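Local coordinates for glutamyl-tRNA synthetase (Methanothermobacter thermautotrophicus, PDB 3AII), which probably attaches glutamate to its tRNA in two steps, activating the amino acid with ATP before passing it to the acceptor end, at residues L182-G187 against L213-N218; G187-T192 against I248-S253; H209-G214 against T239-P244; Q220-M225 against V252-V257. All coordinates share one frame; numbering follows the deposited sequence.

Contact 1: L182-G187 against L213-N218; sequences LIERGG and LGFREN
Glu184 and Phe215 bring the two backbones together, their CA atoms 5.5 Å apart where the last turn of helix 172-184 meets the first turn of helix 215-224. The phenyl ring lies against the glutamate chain. Glu184 CB sits 3.4 Å from Phe215 CE1, and CG rises over the ring face in a CH-pi contact, 4.0 Å from the centroid of Phe215 and 14° off the ring normal. The chain stays extended beyond CG, which is anti to the backbone N (chi1 -177°), and this carries the carboxylate on across the ring, where the two planes are stacked and only 19° apart. Ile183 approaches the same ring from its edge. Its CG2 branch touches Phe215 CD1 at 4.0 Å and packs more closely on Asn218 CB, at 3.5 Å. A water bridges the helices beside Ile183 and Asn218: it donates to Ile183 O and accepts a weak bond from Asn218 ND2, while OD1 of that amide takes the backbone N-H of Val190. Each helix end is finished locally. Gly186, with positive phi, closes helix 172-184 in a Schellman motif, and Gly214 is the N-cap residue of helix 215-224, its N bonded to Glu217 OE2 at 3.0 Å. Beneath the pair runs strand 188-191, touched by Ile183 at Ala188 and by Asn218 at Tyr189; Leu182 of helix 172-184 also packs against helix 299-310.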
loop_
_atom_site.group_PDB
_atom_site.type_symbol
_atom_site.label_atom_id
_atom_site.label_comp_id
_atom_site.label_asym_id
_atom_site.label_seq_id
_atom_site.Cartn_x
_atom_site.Cartn_y
_atom_site.Cartn_z
ATOM N N LEU A 182 -25.163 -27.721 -1.017
ATOM C CA LEU A 182 -24.092 -28.486 -0.408
ATOM C C LEU A 182 -24.667 -29.480 0.603
ATOM O O LEU A 182 -24.228 -30.620 0.686
ATOM C CB LEU A 182 -23.094 -27.550 0.278
ATOM C CG LEU A 182 -21.881 -28.165 0.979
ATOM C CD1 LEU A 182 -21.030 -28.957 -0.000
ATOM C CD2 LEU A 182 -21.050 -27.078 1.675
ATOM N N ILE A 183 -25.627 -29.020 1.397
ATOM C CA ILE A 183 -26.352 -29.891 2.321
ATOM C C ILE A 183 -27.114 -31.010 1.597
ATOM O O ILE A 183 -27.095 -32.163 2.037
ATOM C CB ILE A 183 -27.315 -29.060 3.201
ATOM C CG1 ILE A 183 -26.527 -28.158 4.156
ATOM C CG2 ILE A 183 -28.256 -29.967 3.992
ATOM C CD1 ILE A 183 -27.427 -27.196 4.955
ATOM N N GLU A 184 -27.767 -30.687 0.483
ATOM C CA GLU A 184 -28.491 -31.720 -0.263
ATOM C C GLU A 184 -27.552 -32.775 -0.822
ATOM O O GLU A 184 -27.897 -33.964 -0.893
ATOM C CB GLU A 184 -29.353 -31.142 -1.394
ATOM C CG GLU A 184 -30.131 -32.282 -2.084
ATOM C CD GLU A 184 -31.309 -31.844 -2.928
ATOM O OE1 GLU A 184 -31.488 -30.625 -3.138
ATOM O OE2 GLU A 184 -32.058 -32.747 -3.384
ATOM N N ARG A 185 -26.359 -32.345 -1.211
ATOM C CA ARG A 185 -25.349 -33.263 -1.717
ATOM C C ARG A 185 -24.625 -34.013 -0.605
ATOM O O ARG A 185 -23.710 -34.780 -0.875
ATOM C CB ARG A 185 -24.325 -32.503 -2.574
ATOM C CG ARG A 185 -24.874 -32.048 -3.925
ATOM C CD ARG A 185 -23.760 -31.534 -4.823
ATOM N NE ARG A 185 -24.068 -31.688 -6.240
ATOM C CZ ARG A 185 -23.374 -32.453 -7.077
ATOM N NH1 ARG A 185 -22.323 -33.133 -6.644
ATOM N NH2 ARG A 185 -23.726 -32.530 -8.353
ATOM N N GLY A 186 -25.021 -33.779 0.641
ATOM C CA GLY A 186 -24.401 -34.447 1.780
ATOM C C GLY A 186 -23.007 -33.981 2.151
ATOM O O GLY A 186 -22.225 -34.729 2.740
ATOM N N GLY A 187 -22.690 -32.731 1.822
ATOM C CA GLY A 187 -21.359 -32.213 2.042
ATOM C C GLY A 187 -21.243 -31.225 3.180
ATOM O O GLY A 187 -20.173 -30.682 3.426
ATOM N N LEU A 213 -27.167 -36.372 10.569
ATOM C CA LEU A 213 -28.495 -35.927 10.145
ATOM C C LEU A 213 -28.662 -36.030 8.636
ATOM O O LEU A 213 -27.690 -35.907 7.879
ATOM C CB LEU A 213 -28.762 -34.481 10.585
ATOM C CG LEU A 213 -28.686 -34.214 12.088
ATOM C CD1 LEU A 213 -28.904 -32.735 12.367
ATOM C CD2 LEU A 213 -29.712 -35.055 12.822
ATOM N N GLY A 214 -29.899 -36.239 8.206
ATOM C CA GLY A 214 -30.223 -36.272 6.794
ATOM C C GLY A 214 -30.499 -34.899 6.207
ATOM O O GLY A 214 -30.474 -33.882 6.903
ATOM N N PHE A 215 -30.776 -34.873 4.909
ATOM C CA PHE A 215 -30.998 -33.627 4.186
ATOM C C PHE A 215 -32.064 -32.730 4.826
ATOM O O PHE A 215 -31.796 -31.576 5.173
ATOM C CB PHE A 215 -31.366 -33.953 2.736
ATOM C CG PHE A 215 -31.886 -32.787 1.951
ATOM C CD1 PHE A 215 -31.147 -31.624 1.828
ATOM C CD2 PHE A 215 -33.109 -32.868 1.301
ATOM C CE1 PHE A 215 -31.627 -30.561 1.092
ATOM C CE2 PHE A 215 -33.590 -31.813 0.567
ATOM C CZ PHE A 215 -32.850 -30.652 0.461
ATOM N N ARG A 216 -33.274 -33.251 4.988
ATOM C CA ARG A 216 -34.374 -32.410 5.457
ATOM C C ARG A 216 -34.197 -31.975 6.913
ATOM O O ARG A 216 -34.577 -30.860 7.272
ATOM C CB ARG A 216 -35.730 -33.083 5.223
ATOM C CG ARG A 216 -36.104 -33.190 3.758
ATOM C CD ARG A 216 -36.506 -31.854 3.167
ATOM N NE ARG A 216 -36.708 -31.945 1.723
ATOM C CZ ARG A 216 -37.066 -30.926 0.948
ATOM N NH1 ARG A 216 -37.277 -29.723 1.471
ATOM N NH2 ARG A 216 -37.208 -31.110 -0.359
ATOM N N GLU A 217 -33.598 -32.839 7.730
ATOM C CA GLU A 217 -33.229 -32.470 9.091
ATOM C C GLU A 217 -32.242 -31.289 9.114
ATOM O O GLU A 217 -32.438 -30.314 9.846
ATOM C CB GLU A 217 -32.629 -33.662 9.830
ATOM C CG GLU A 217 -33.626 -34.776 10.144
ATOM C CD GLU A 217 -32.958 -35.956 10.835
ATOM O OE1 GLU A 217 -33.387 -36.312 11.955
ATOM O OE2 GLU A 217 -31.995 -36.515 10.265
ATOM N N ASN A 218 -31.183 -31.384 8.315
ATOM C CA ASN A 218 -30.218 -30.287 8.198
ATOM C C ASN A 218 -30.847 -29.033 7.610
ATOM O O ASN A 218 -30.516 -27.923 8.014
ATOM C CB ASN A 218 -29.018 -30.701 7.341
ATOM C CG ASN A 218 -27.960 -31.449 8.134
ATOM O OD1 ASN A 218 -27.555 -31.018 9.211
ATOM N ND2 ASN A 218 -27.490 -32.557 7.593
HETATM O O HOH W 1 -27.639 -33.734 4.388
#

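Contact 2: G187-T192 against I248-S253; sequences GAYVCT and IRDWVS. With ZN (zinc ion), chain D.
Tyr189 and Asp250 meet at about a right angle, the phenol pointing its hydroxyl at the carboxylate. Tyr189 OH donates to Asp250 OD2 over 2.6 Å, a short bond that uses the anti lone pair of the oxygen, the one turned away from OD1. The acceptor lies in the plane of the ring at its edge, close to CE1 as well, whereas the carboxylate itself is turned 67° from that plane. With CG of the tyrosine set between the backbone N and the carbonyl carbon (chi1 59°), the ring is directed so that its OH reaches Asp250. Strand 188-191 forms one margin of a four-stranded antiparallel sheet, with strand 234-237 between it and strand 252-256, so the bond reaches over the intervening strand to the loop that leads into 252-256. A phenylalanine in place of Tyr189 would probably leave Asp250 OD2 without this donor and the ring with no polar tie to the loop. The same oxygen also forms a salt bridge with Arg211 NE, so two donors grip it in a buried setting. Two residues along the strand, Cys191 binds the zinc ion through SG at 2.4 Å; Cys193, Cys208 and Cys210 complete the site.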
loop_
_atom_site.group_PDB
_atom_site.type_symbol
_atom_site.label_atom_id
_atom_site.label_comp_id
_atom_site.label_asym_id
_atom_site.label_seq_id
_atom_site.Cartn_x
_atom_site.Cartn_y
_atom_site.Cartn_z
ATOM N N GLY A 187 -22.690 -32.731 1.822
ATOM C CA GLY A 187 -21.359 -32.213 2.042
ATOM C C GLY A 187 -21.243 -31.225 3.180
ATOM O O GLY A 187 -20.173 -30.682 3.426
ATOM N N ALA A 188 -22.348 -31.005 3.881
ATOM C CA ALA A 188 -22.340 -30.095 5.010
ATOM C C ALA A 188 -23.466 -30.428 5.961
ATOM O O ALA A 188 -24.390 -31.163 5.613
ATOM C CB ALA A 188 -22.452 -28.647 4.540
ATOM N N TYR A 189 -23.372 -29.894 7.173
ATOM C CA TYR A 189 -24.395 -30.125 8.180
ATOM C C TYR A 189 -24.483 -28.947 9.124
ATOM O O TYR A 189 -23.535 -28.158 9.222
ATOM C CB TYR A 189 -24.122 -31.426 8.949
ATOM C CG TYR A 189 -22.800 -31.519 9.683
ATOM C CD1 TYR A 189 -21.617 -31.810 9.010
ATOM C CD2 TYR A 189 -22.738 -31.345 11.059
ATOM C CE1 TYR A 189 -20.425 -31.915 9.686
ATOM C CE2 TYR A 189 -21.551 -31.461 11.742
ATOM C CZ TYR A 189 -20.401 -31.744 11.066
ATOM O OH TYR A 189 -19.216 -31.843 11.764
ATOM N N VAL A 190 -25.627 -28.807 9.798
ATOM C CA VAL A 190 -25.763 -27.759 10.805
ATOM C C VAL A 190 -25.449 -28.305 12.185
ATOM O O VAL A 190 -26.148 -29.191 12.688
ATOM C CB VAL A 190 -27.147 -27.136 10.814
ATOM C CG1 VAL A 190 -27.199 -26.025 11.872
ATOM C CG2 VAL A 190 -27.484 -26.585 9.423
ATOM N N CYS A 191 -24.396 -27.769 12.786
ATOM C CA CYS A 191 -23.925 -28.250 14.075
ATOM C C CYS A 191 -24.361 -27.309 15.180
ATOM O O CYS A 191 -24.043 -26.115 15.168
ATOM C CB CYS A 191 -22.411 -28.372 14.081
ATOM S SG CYS A 191 -21.765 -29.028 15.633
ATOM N N THR A 192 -25.081 -27.875 16.146
ATOM C CA THR A 192 -25.591 -27.132 17.288
ATOM C C THR A 192 -24.812 -27.461 18.561
ATOM O O THR A 192 -25.208 -27.056 19.651
ATOM C CB THR A 192 -27.076 -27.467 17.532
ATOM O OG1 THR A 192 -27.243 -28.891 17.552
ATOM C CG2 THR A 192 -27.951 -26.881 16.426
ATOM N N ILE A 248 -8.474 -28.384 9.368
ATOM C CA ILE A 248 -9.197 -28.736 8.149
ATOM C C ILE A 248 -10.395 -29.650 8.447
ATOM O O ILE A 248 -11.294 -29.825 7.611
ATOM C CB ILE A 248 -8.232 -29.361 7.117
ATOM C CG1 ILE A 248 -7.136 -28.351 6.761
ATOM C CG2 ILE A 248 -8.981 -29.805 5.870
ATOM C CD1 ILE A 248 -6.100 -28.896 5.813
ATOM N N ARG A 249 -10.418 -30.212 9.652
ATOM C CA ARG A 249 -11.486 -31.117 10.070
ATOM C C ARG A 249 -12.842 -30.416 10.223
ATOM O O ARG A 249 -13.014 -29.558 11.086
ATOM C CB ARG A 249 -11.109 -31.813 11.380
ATOM C CG ARG A 249 -9.920 -32.756 11.251
ATOM C CD ARG A 249 -9.566 -33.375 12.595
ATOM N NE ARG A 249 -8.312 -34.118 12.520
ATOM C CZ ARG A 249 -7.836 -34.883 13.497
ATOM N NH1 ARG A 249 -8.512 -35.008 14.633
ATOM N NH2 ARG A 249 -6.685 -35.523 13.336
ATOM N N ASP A 250 -13.791 -30.788 9.368
ATOM C CA ASP A 250 -15.139 -30.201 9.352
ATOM C C ASP A 250 -15.192 -28.698 9.654
ATOM O O ASP A 250 -15.834 -28.258 10.611
ATOM C CB ASP A 250 -16.084 -30.964 10.284
ATOM C CG ASP A 250 -16.434 -32.355 9.758
ATOM O OD1 ASP A 250 -15.743 -32.838 8.834
ATOM O OD2 ASP A 250 -17.405 -32.948 10.257
ATOM N N TRP A 251 -14.544 -27.913 8.802
ATOM C CA TRP A 251 -14.425 -26.483 9.025
ATOM C C TRP A 251 -15.748 -25.741 8.808
ATOM O O TRP A 251 -16.639 -26.214 8.093
ATOM C CB TRP A 251 -13.300 -25.909 8.150
ATOM C CG TRP A 251 -13.443 -26.145 6.667
ATOM C CD1 TRP A 251 -12.959 -27.205 5.943
ATOM C CD2 TRP A 251 -14.065 -25.264 5.718
ATOM N NE1 TRP A 251 -13.279 -27.051 4.609
ATOM C CE2 TRP A 251 -13.945 -25.863 4.445
ATOM C CE3 TRP A 251 -14.709 -24.026 5.826
ATOM C CZ2 TRP A 251 -14.450 -25.264 3.282
ATOM C CZ3 TRP A 251 -15.216 -23.433 4.671
ATOM C CH2 TRP A 251 -15.088 -24.056 3.417
ATOM N N VAL A 252 -15.859 -24.573 9.435
ATOM C CA VAL A 252 -17.095 -23.792 9.440
ATOM C C VAL A 252 -17.279 -22.943 8.179
ATOM O O VAL A 252 -16.411 -22.139 7.821
ATOM C CB VAL A 252 -17.137 -22.862 10.666
ATOM C CG1 VAL A 252 -18.340 -21.944 10.608
ATOM C CG2 VAL A 252 -17.162 -23.683 11.940
ATOM N N SER A 253 -18.419 -23.125 7.516
ATOM C CA SER A 253 -18.737 -22.369 6.305
ATOM C C SER A 253 -19.707 -21.220 6.530
ATOM O O SER A 253 -19.716 -20.265 5.752
ATOM C CB SER A 253 -19.292 -23.291 5.215
ATOM O OG SER A 253 -20.502 -23.920 5.628
HETATM ZN ZN ZN D . -22.618 -31.129 16.261
#

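Contact 3: H209-G214 against T239-P244; sequences HCRSLG and TDLNHP. With ZN (zinc ion), chain D.
The zinc-binding lobe continues here, where Arg211, a single long side chain on the 3-10 turn 210-212, reaches Thr239 and Leu241 in the loop after strand 234-237. Its CG is anti to the backbone N (chi1 -154°), and the chain runs extended to NE, sliding past Leu241 in the opposite direction. Leu241 CG lies over one face of the guanidinium, and Leu241 CD1 comes to 3.8 Å from Arg211 NE. At the edge of the group, near its plane, Arg211 NH2 gives a weak bond to Thr239 O, 3.4 Å long and bent to 134° at the hydrogen; the main polar partner of Arg211, through NE, is Asp250. With a leucine in place of Arg211, Asp250 is likely to lose its charged mate and Thr239 O its weak donor. Each segment is also braced from within: Ser212 N and OG both bond to His209 O, and Asp240 OD1 accepts from Asn242 N at 2.6 Å, from above the carboxylate plane. That last bond makes an Asx turn, joined to a type I beta turn from Asp240 to His243. Next to Arg211, Cys210 SG holds the metal at 2.4 Å in a four-cysteine zinc site, an arrangement that is usually structural rather than catalytic.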
loop_
_atom_site.group_PDB
_atom_site.type_symbol
_atom_site.label_atom_id
_atom_site.label_comp_id
_atom_site.label_asym_id
_atom_site.label_seq_id
_atom_site.Cartn_x
_atom_site.Cartn_y
_atom_site.Cartn_z
ATOM N N HIS A 209 -23.266 -35.888 16.790
ATOM C CA HIS A 209 -24.559 -36.372 16.326
ATOM C C HIS A 209 -25.043 -35.640 15.072
ATOM O O HIS A 209 -25.695 -36.230 14.214
ATOM C CB HIS A 209 -25.595 -36.250 17.448
ATOM C CG HIS A 209 -27.004 -36.464 16.996
ATOM N ND1 HIS A 209 -27.488 -37.704 16.636
ATOM C CD2 HIS A 209 -28.033 -35.599 16.849
ATOM C CE1 HIS A 209 -28.757 -37.591 16.282
ATOM N NE2 HIS A 209 -29.112 -36.325 16.400
ATOM N N CYS A 210 -24.714 -34.354 14.970
ATOM C CA CYS A 210 -25.221 -33.516 13.888
ATOM C C CYS A 210 -24.756 -34.054 12.533
ATOM O O CYS A 210 -25.441 -33.901 11.517
ATOM C CB CYS A 210 -24.720 -32.077 14.054
ATOM S SG CYS A 210 -24.914 -31.382 15.727
ATOM N N ARG A 211 -23.578 -34.664 12.534
ATOM C CA ARG A 211 -22.951 -35.125 11.302
ATOM C C ARG A 211 -23.727 -36.267 10.655
ATOM O O ARG A 211 -23.513 -36.575 9.483
ATOM C CB ARG A 211 -21.514 -35.568 11.569
ATOM C CG ARG A 211 -20.601 -35.471 10.358
ATOM C CD ARG A 211 -19.245 -36.087 10.653
ATOM N NE ARG A 211 -18.183 -35.553 9.800
ATOM C CZ ARG A 211 -17.743 -36.129 8.684
ATOM N NH1 ARG A 211 -18.275 -37.272 8.261
ATOM N NH2 ARG A 211 -16.763 -35.562 7.992
ATOM N N SER A 212 -24.630 -36.886 11.414
ATOM C CA SER A 212 -25.399 -38.021 10.907
ATOM C C SER A 212 -26.788 -37.635 10.404
ATOM O O SER A 212 -27.518 -38.485 9.882
ATOM C CB SER A 212 -25.529 -39.108 11.985
ATOM O OG SER A 212 -26.372 -38.678 13.043
ATOM N N LEU A 213 -27.167 -36.372 10.569
ATOM C CA LEU A 213 -28.495 -35.927 10.145
ATOM C C LEU A 213 -28.662 -36.030 8.636
ATOM O O LEU A 213 -27.690 -35.907 7.879
ATOM C CB LEU A 213 -28.762 -34.481 10.585
ATOM C CG LEU A 213 -28.686 -34.214 12.088
ATOM C CD1 LEU A 213 -28.904 -32.735 12.367
ATOM C CD2 LEU A 213 -29.712 -35.055 12.822
ATOM N N GLY A 214 -29.899 -36.239 8.206
ATOM C CA GLY A 214 -30.223 -36.272 6.794
ATOM C C GLY A 214 -30.499 -34.899 6.207
ATOM O O GLY A 214 -30.474 -33.882 6.903
ATOM N N THR A 239 -15.489 -32.852 5.909
ATOM C CA THR A 239 -14.202 -33.165 5.304
ATOM C C THR A 239 -13.739 -34.531 5.793
ATOM O O THR A 239 -14.400 -35.526 5.536
ATOM C CB THR A 239 -13.156 -32.074 5.568
ATOM O OG1 THR A 239 -12.864 -32.003 6.970
ATOM C CG2 THR A 239 -13.699 -30.722 5.097
ATOM N N ASP A 240 -12.611 -34.567 6.488
ATOM C CA ASP A 240 -12.068 -35.804 7.036
ATOM C C ASP A 240 -11.808 -35.559 8.510
ATOM O O ASP A 240 -10.973 -34.731 8.857
ATOM C CB ASP A 240 -10.763 -36.158 6.317
ATOM C CG ASP A 240 -9.963 -37.236 7.035
ATOM O OD1 ASP A 240 -10.517 -37.915 7.922
ATOM O OD2 ASP A 240 -8.768 -37.406 6.706
ATOM N N LEU A 241 -12.535 -36.256 9.382
ATOM C CA LEU A 241 -12.358 -36.042 10.817
ATOM C C LEU A 241 -11.006 -36.553 11.307
ATOM O O LEU A 241 -10.593 -36.261 12.428
ATOM C CB LEU A 241 -13.488 -36.671 11.628
ATOM C CG LEU A 241 -14.860 -35.998 11.577
ATOM C CD1 LEU A 241 -15.816 -36.712 12.510
ATOM C CD2 LEU A 241 -14.763 -34.524 11.935
ATOM N N ASN A 242 -10.316 -37.311 10.465
ATOM C CA ASN A 242 -8.991 -37.801 10.817
ATOM C C ASN A 242 -7.864 -37.098 10.071
ATOM O O ASN A 242 -6.746 -37.607 10.004
ATOM C CB ASN A 242 -8.910 -39.312 10.605
ATOM C CG ASN A 242 -9.721 -40.073 11.623
ATOM O OD1 ASN A 242 -10.795 -40.593 11.321
ATOM N ND2 ASN A 242 -9.221 -40.124 12.848
ATOM N N HIS A 243 -8.159 -35.928 9.515
ATOM C CA HIS A 243 -7.163 -35.175 8.766
ATOM C C HIS A 243 -5.958 -34.844 9.644
ATOM O O HIS A 243 -6.117 -34.412 10.785
ATOM C CB HIS A 243 -7.762 -33.880 8.210
ATOM C CG HIS A 243 -6.996 -33.308 7.059
ATOM N ND1 HIS A 243 -5.760 -32.715 7.208
ATOM C CD2 HIS A 243 -7.290 -33.240 5.738
ATOM C CE1 HIS A 243 -5.325 -32.310 6.027
ATOM N NE2 HIS A 243 -6.234 -32.617 5.118
ATOM N N PRO A 244 -4.746 -35.040 9.105
ATOM C CA PRO A 244 -3.502 -34.689 9.798
ATOM C C PRO A 244 -3.526 -33.266 10.358
ATOM O O PRO A 244 -2.958 -33.012 11.420
ATOM C CB PRO A 244 -2.447 -34.808 8.697
ATOM C CG PRO A 244 -2.993 -35.832 7.770
ATOM C CD PRO A 244 -4.492 -35.664 7.793
HETATM ZN ZN ZN D . -22.618 -31.129 16.261
#

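Contact 4: Q220-M225 against V252-V257; sequences QRWREM and VSMRIV
Apolar packing carries most of the meeting between Trp222 of helix 215-224 and the nearby Met225 on one side and Met254 and Ile256 of strand 252-256 on the other. The outer corner of the indole reaches the strand: Trp222 CZ3 lies 3.8 Å from Met254 CG, with CH2 of the tryptophan close to the same carbon and to the methionine CE. Further along, Met225 CE packs 3.8 Å from Ile256 CG1, the two side chains crossing obliquely. The methionine chain is extended through chi2 and bends only at chi3 (62°), which turns its methyl toward the isoleucine. Ile256 CD1 also rests 3.6 Å from Met225 O, a contact with the backbone.

The second kind of interaction is Met-aromatic. Met254 SD stands 5.4 Å from the centroid of the six-membered ring of Trp222, well off its normal at 75°, with the chain folded at chi2 (-73°).

Within the helix, Gln220 NE2 gives a straight bond of 2.7 Å to Glu224 OE1, in its own amide plane and onto the anti lone pair of the carboxylate. Among outside neighbours, the Phe226 ring meets Trp222 edge-to-face, and helix 172-184 adds Tyr175 and Thr179 against Met254. On the strand, Ser253 and Met254 both face Val235 in a classic beta bulge, and the whole is a buried helix-on-sheet core, helices 215-224 and 172-184 packed on an antiparallel sheet.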
loop_
_atom_site.group_PDB
_atom_site.type_symbol
_atom_site.label_atom_id
_atom_site.label_comp_id
_atom_site.label_asym_id
_atom_site.label_seq_id
_atom_site.Cartn_x
_atom_site.Cartn_y
_atom_site.Cartn_z
ATOM N N GLN A 220 -33.899 -27.989 7.817
ATOM C CA GLN A 220 -34.697 -27.360 8.861
ATOM C C GLN A 220 -33.809 -26.588 9.852
ATOM O O GLN A 220 -34.126 -25.461 10.223
ATOM C CB GLN A 220 -35.540 -28.416 9.589
ATOM C CG GLN A 220 -36.215 -27.910 10.852
ATOM C CD GLN A 220 -37.282 -26.886 10.574
ATOM O OE1 GLN A 220 -37.910 -26.894 9.512
ATOM N NE2 GLN A 220 -37.505 -25.993 11.532
ATOM N N ARG A 221 -32.701 -27.191 10.268
ATOM C CA ARG A 221 -31.779 -26.512 11.178
ATOM C C ARG A 221 -31.178 -25.283 10.510
ATOM O O ARG A 221 -30.955 -24.257 11.157
ATOM C CB ARG A 221 -30.637 -27.428 11.586
ATOM C CG ARG A 221 -31.035 -28.579 12.515
ATOM C CD ARG A 221 -29.767 -29.176 13.097
ATOM N NE ARG A 221 -30.017 -30.132 14.175
ATOM C CZ ARG A 221 -29.060 -30.627 14.951
ATOM N NH1 ARG A 221 -27.803 -30.244 14.767
ATOM N NH2 ARG A 221 -29.356 -31.492 15.915
ATOM N N TRP A 222 -30.899 -25.411 9.218
ATOM C CA TRP A 222 -30.335 -24.308 8.439
ATOM C C TRP A 222 -31.297 -23.134 8.459
ATOM O O TRP A 222 -30.905 -21.999 8.747
ATOM C CB TRP A 222 -30.028 -24.762 6.999
ATOM C CG TRP A 222 -29.830 -23.651 5.987
ATOM C CD1 TRP A 222 -30.601 -23.398 4.882
ATOM C CD2 TRP A 222 -28.811 -22.649 5.998
ATOM N NE1 TRP A 222 -30.125 -22.312 4.204
ATOM C CE2 TRP A 222 -29.024 -21.825 4.862
ATOM C CE3 TRP A 222 -27.738 -22.366 6.849
ATOM C CZ2 TRP A 222 -28.200 -20.748 4.552
ATOM C CZ3 TRP A 222 -26.919 -21.283 6.547
ATOM C CH2 TRP A 222 -27.155 -20.486 5.410
ATOM N N ARG A 223 -32.572 -23.407 8.193
ATOM C CA ARG A 223 -33.555 -22.334 8.129
ATOM C C ARG A 223 -33.724 -21.696 9.498
ATOM O O ARG A 223 -33.946 -20.486 9.621
ATOM C CB ARG A 223 -34.884 -22.870 7.577
ATOM C CG ARG A 223 -34.791 -23.156 6.086
ATOM C CD ARG A 223 -36.142 -23.526 5.473
ATOM N NE ARG A 223 -36.050 -23.549 4.014
ATOM C CZ ARG A 223 -36.428 -24.568 3.249
ATOM N NH1 ARG A 223 -36.943 -25.661 3.798
ATOM N NH2 ARG A 223 -36.298 -24.489 1.932
ATOM N N GLU A 224 -33.539 -22.498 10.537
ATOM C CA GLU A 224 -33.674 -21.994 11.893
ATOM C C GLU A 224 -32.560 -21.025 12.267
ATOM O O GLU A 224 -32.769 -20.122 13.079
ATOM C CB GLU A 224 -33.696 -23.146 12.889
ATOM C CG GLU A 224 -34.924 -24.022 12.776
ATOM C CD GLU A 224 -34.841 -25.217 13.699
ATOM O OE1 GLU A 224 -35.710 -26.105 13.598
ATOM O OE2 GLU A 224 -33.896 -25.259 14.519
ATOM N N MET A 225 -31.384 -21.198 11.667
ATOM C CA MET A 225 -30.247 -20.325 11.979
ATOM C C MET A 225 -30.578 -18.856 11.782
ATOM O O MET A 225 -30.005 -17.993 12.428
ATOM C CB MET A 225 -29.015 -20.701 11.151
ATOM C CG MET A 225 -28.351 -21.989 11.607
ATOM S SD MET A 225 -26.890 -22.444 10.633
ATOM C CE MET A 225 -25.797 -21.063 10.951
ATOM N N VAL A 252 -15.859 -24.573 9.435
ATOM C CA VAL A 252 -17.095 -23.792 9.440
ATOM C C VAL A 252 -17.279 -22.943 8.179
ATOM O O VAL A 252 -16.411 -22.139 7.821
ATOM C CB VAL A 252 -17.137 -22.862 10.666
ATOM C CG1 VAL A 252 -18.340 -21.944 10.608
ATOM C CG2 VAL A 252 -17.162 -23.683 11.940
ATOM N N SER A 253 -18.419 -23.125 7.516
ATOM C CA SER A 253 -18.737 -22.369 6.305
ATOM C C SER A 253 -19.707 -21.220 6.530
ATOM O O SER A 253 -19.716 -20.265 5.752
ATOM C CB SER A 253 -19.292 -23.291 5.215
ATOM O OG SER A 253 -20.502 -23.920 5.628
ATOM N N MET A 254 -20.550 -21.317 7.558
ATOM C CA MET A 254 -21.541 -20.264 7.852
ATOM C C MET A 254 -21.653 -20.044 9.347
ATOM O O MET A 254 -21.682 -21.015 10.109
ATOM C CB MET A 254 -22.946 -20.662 7.374
ATOM C CG MET A 254 -23.196 -20.672 5.902
ATOM S SD MET A 254 -23.306 -18.950 5.303
ATOM C CE MET A 254 -23.762 -19.176 3.589
ATOM N N ARG A 255 -21.756 -18.777 9.753
ATOM C CA ARG A 255 -21.935 -18.434 11.161
ATOM C C ARG A 255 -23.025 -17.390 11.322
ATOM O O ARG A 255 -23.442 -16.763 10.353
ATOM C CB ARG A 255 -20.635 -17.906 11.758
ATOM C CG ARG A 255 -20.111 -16.672 11.055
ATOM C CD ARG A 255 -18.866 -16.111 11.694
ATOM N NE ARG A 255 -18.494 -14.845 11.077
ATOM C CZ ARG A 255 -17.398 -14.162 11.387
ATOM N NH1 ARG A 255 -17.135 -13.013 10.779
ATOM N NH2 ARG A 255 -16.563 -14.632 12.306
ATOM N N ILE A 256 -23.478 -17.208 12.558
ATOM C CA ILE A 256 -24.495 -16.211 12.852
ATOM C C ILE A 256 -23.809 -15.015 13.502
ATOM O O ILE A 256 -23.058 -15.189 14.457
ATOM C CB ILE A 256 -25.556 -16.777 13.817
ATOM C CG1 ILE A 256 -26.236 -18.017 13.213
ATOM C CG2 ILE A 256 -26.585 -15.697 14.149
ATOM C CD1 ILE A 256 -27.054 -18.844 14.212
ATOM N N VAL A 257 -24.048 -13.817 12.972
ATOM C CA VAL A 257 -23.454 -12.591 13.508
ATOM C C VAL A 257 -24.548 -11.553 13.631
ATOM O O VAL A 257 -25.220 -11.237 12.646
ATOM C CB VAL A 257 -22.366 -12.029 12.572
ATOM C CG1 VAL A 257 -21.714 -10.764 13.175
ATOM C CG2 VAL A 257 -21.323 -13.096 12.258
#

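How the contacts relate
Contacts 2 and 4 are buried, whereas contacts 1 and 3 are only partly so. Helix 215-224 serves contact 1 near its start and contact 4 further along, and strand 252-256 is common to contacts 2 and 4. Chemistry follows place: contact 4 is apolar and sulfur-rich, contact 1 lays a glutamate side chain on a phenyl face beside a water bridge, contact 2 is polar, and contact 3 combines a weak bond with leucine packed on a guanidinium. Contacts 2 and 3 each supply a zinc-binding cysteine and share a charge pair, their centres about 8 Å apart. Arg221 ties contact 4 to contact 2 through Val190 O, and Asn218 ties contact 1 to the same strand.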